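Local coordinates for protein alkylhydroperoxidase AhpD core (Rhodospirillum rubrum, PDB 2OUW) that probably acts as an alkylhydroperoxidase-like oxidoreductase of the carboxymuconolactone decarboxylase family, assembled from six copies of an all-helical chain, at residues R27-S32 / R51-V56. Residues are numbered along the deposited sequence; the frame is centred on the assembly and turned at random.
Sequences RATRGS and RTWEQV. With ACY (acetic acid), chain I; ACY (acetic acid), chain H.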
# COMPACT_ATOMS: atom_id res chain seq x y z
N ARG B 27 8.84 -25.42 17.56
CA ARG B 27 7.98 -26.18 18.43
C ARG B 27 8.41 -26.06 19.88
O ARG B 27 7.57 -25.98 20.78
CB ARG B 27 7.98 -27.65 18.05
CG ARG B 27 7.31 -27.92 16.74
CD ARG B 27 7.31 -29.41 16.47
NE ARG B 27 6.57 -29.67 15.24
CZ ARG B 27 7.10 -30.00 14.07
NH1 ARG B 27 8.41 -30.23 13.92
NH2 ARG B 27 6.28 -30.15 13.03
N ALA B 28 9.72 -26.06 20.13
CA ALA B 28 10.23 -25.98 21.50
C ALA B 28 9.93 -24.61 22.06
O ALA B 28 9.59 -24.48 23.21
CB ALA B 28 11.74 -26.28 21.55
N THR B 29 10.07 -23.59 21.22
CA THR B 29 9.91 -22.20 21.60
C THR B 29 8.45 -21.89 21.89
O THR B 29 8.13 -21.29 22.92
CB THR B 29 10.40 -21.27 20.48
OG1 THR B 29 11.80 -21.45 20.28
CG2 THR B 29 10.12 -19.82 20.78
N ARG B 30 7.58 -22.32 21.00
CA ARG B 30 6.15 -22.04 21.09
C ARG B 30 5.40 -22.97 22.02
O ARG B 30 4.29 -22.68 22.41
CB ARG B 30 5.52 -22.11 19.69
CG ARG B 30 5.98 -20.99 18.82
CD ARG B 30 5.20 -20.90 17.53
NE ARG B 30 5.63 -19.70 16.82
CZ ARG B 30 5.24 -19.36 15.58
NH1 ARG B 30 4.43 -20.13 14.89
NH2 ARG B 30 5.70 -18.24 15.04
N GLY B 31 6.00 -24.09 22.37
CA GLY B 31 5.36 -25.01 23.31
C GLY B 31 4.22 -25.80 22.70
O GLY B 31 3.28 -26.22 23.38
N SER B 32 4.32 -26.02 21.41
CA SER B 32 3.29 -26.72 20.67
C SER B 32 3.94 -27.44 19.51
O SER B 32 4.92 -26.93 18.97
CB SER B 32 2.31 -25.68 20.15
OG SER B 32 1.52 -26.20 19.11
N ARG B 51 17.04 -17.45 8.71
CA ARG B 51 17.12 -15.99 8.91
C ARG B 51 15.81 -15.40 9.43
O ARG B 51 15.79 -14.45 10.21
CB ARG B 51 17.47 -15.26 7.60
CG ARG B 51 18.91 -15.24 7.21
CD ARG B 51 19.21 -14.10 6.25
NE ARG B 51 18.38 -14.12 5.05
CZ ARG B 51 18.57 -14.92 3.99
NH1 ARG B 51 19.57 -15.80 3.95
NH2 ARG B 51 17.74 -14.83 2.95
N THR B 52 14.70 -15.91 8.92
CA THR B 52 13.40 -15.39 9.27
C THR B 52 13.06 -15.83 10.69
O THR B 52 12.70 -15.02 11.55
CB THR B 52 12.33 -15.88 8.29
OG1 THR B 52 12.73 -15.63 6.93
CG2 THR B 52 11.01 -15.17 8.59
N TRP B 53 13.19 -17.13 10.94
CA TRP B 53 12.93 -17.63 12.27
C TRP B 53 13.81 -16.97 13.32
O TRP B 53 13.30 -16.61 14.38
CB TRP B 53 13.07 -19.13 12.35
CG TRP B 53 13.00 -19.63 13.76
CD1 TRP B 53 13.96 -20.31 14.41
CD2 TRP B 53 11.91 -19.46 14.69
NE1 TRP B 53 13.55 -20.61 15.68
CE2 TRP B 53 12.29 -20.10 15.88
CE3 TRP B 53 10.66 -18.85 14.63
CZ2 TRP B 53 11.48 -20.14 17.00
CZ3 TRP B 53 9.84 -18.91 15.72
CH2 TRP B 53 10.26 -19.54 16.91
N GLU B 54 15.10 -16.78 13.04
CA GLU B 54 15.97 -16.16 14.04
C GLU B 54 15.50 -14.74 14.40
O GLU B 54 15.53 -14.36 15.59
CB GLU B 54 17.45 -16.18 13.64
CG GLU B 54 18.15 -17.59 13.68
CD GLU B 54 18.06 -18.34 15.03
OE1 GLU B 54 18.17 -17.69 16.09
OE2 GLU B 54 17.89 -19.60 15.02
N GLN B 55 15.07 -13.97 13.40
CA GLN B 55 14.49 -12.65 13.66
C GLN B 55 13.24 -12.72 14.51
O GLN B 55 13.09 -11.98 15.47
CB GLN B 55 14.13 -11.94 12.37
CG GLN B 55 15.26 -11.23 11.75
CD GLN B 55 14.87 -10.66 10.41
OE1 GLN B 55 14.46 -9.48 10.33
NE2 GLN B 55 14.94 -11.50 9.35
N VAL B 56 12.33 -13.60 14.12
CA VAL B 56 11.06 -13.73 14.80
C VAL B 56 11.31 -14.07 16.28
O VAL B 56 10.75 -13.44 17.19
CB VAL B 56 10.17 -14.76 14.09
CG1 VAL B 56 9.00 -15.15 14.94
CG2 VAL B 56 9.73 -14.19 12.76
C ACY I . 6.59 -16.59 18.19
O ACY I . 7.10 -17.70 18.47
OXT ACY I . 6.53 -16.08 17.05
CH3 ACY I . 5.99 -15.77 19.29
C ACY H . 19.03 -16.72 0.18
O ACY H . 19.71 -15.69 0.39
OXT ACY H . 19.48 -17.88 0.30
CH3 ACY H . 17.60 -16.58 -0.24
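Thr29 meets Trp53 at the edge of the indole, the two side chains arriving from opposite directions. OG1 of Thr29 lies 3.5 Å from CZ2 of Trp53, and CG2 of Thr29 sits 3.9 Å from CH2 of Trp53, with Thr29 CB lying in the plane of the ring. Trp53 extends this far because its CG stands anti to the backbone N (chi1 172°); the CA atoms of Thr29 and Trp53 remain 10.8 Å apart. Asp25, one turn before Thr29, helps hold the ring's rotation: its OD2 accepts the hydrogen bond from the indole NE1, and its backbone O is hydrogen-bonded to Thr29 OG1, which Lys57 NZ also reaches. In the all-helical AhpD-like fold, this joins the C-terminal end of helix 17-30 to helix 46-60, with Trp39 of helix 37-42 packing edge-to-face on Trp53. The solvent side is looser. Exposed Arg30 brings NH2 no nearer than 4.2 Å to Trp53 CZ3, at the indole edge. Its extended chain grips a bound acetic acid, probably from the crystallisation liquor, through NE to O (3.0 Å, 166°) and NH2 to OXT (3.1 Å, 146°); NH2 also bonds an unidentified ligand. From helix 46-60, Val56 CG1 comes within 3.4 Å of the acid's OXT.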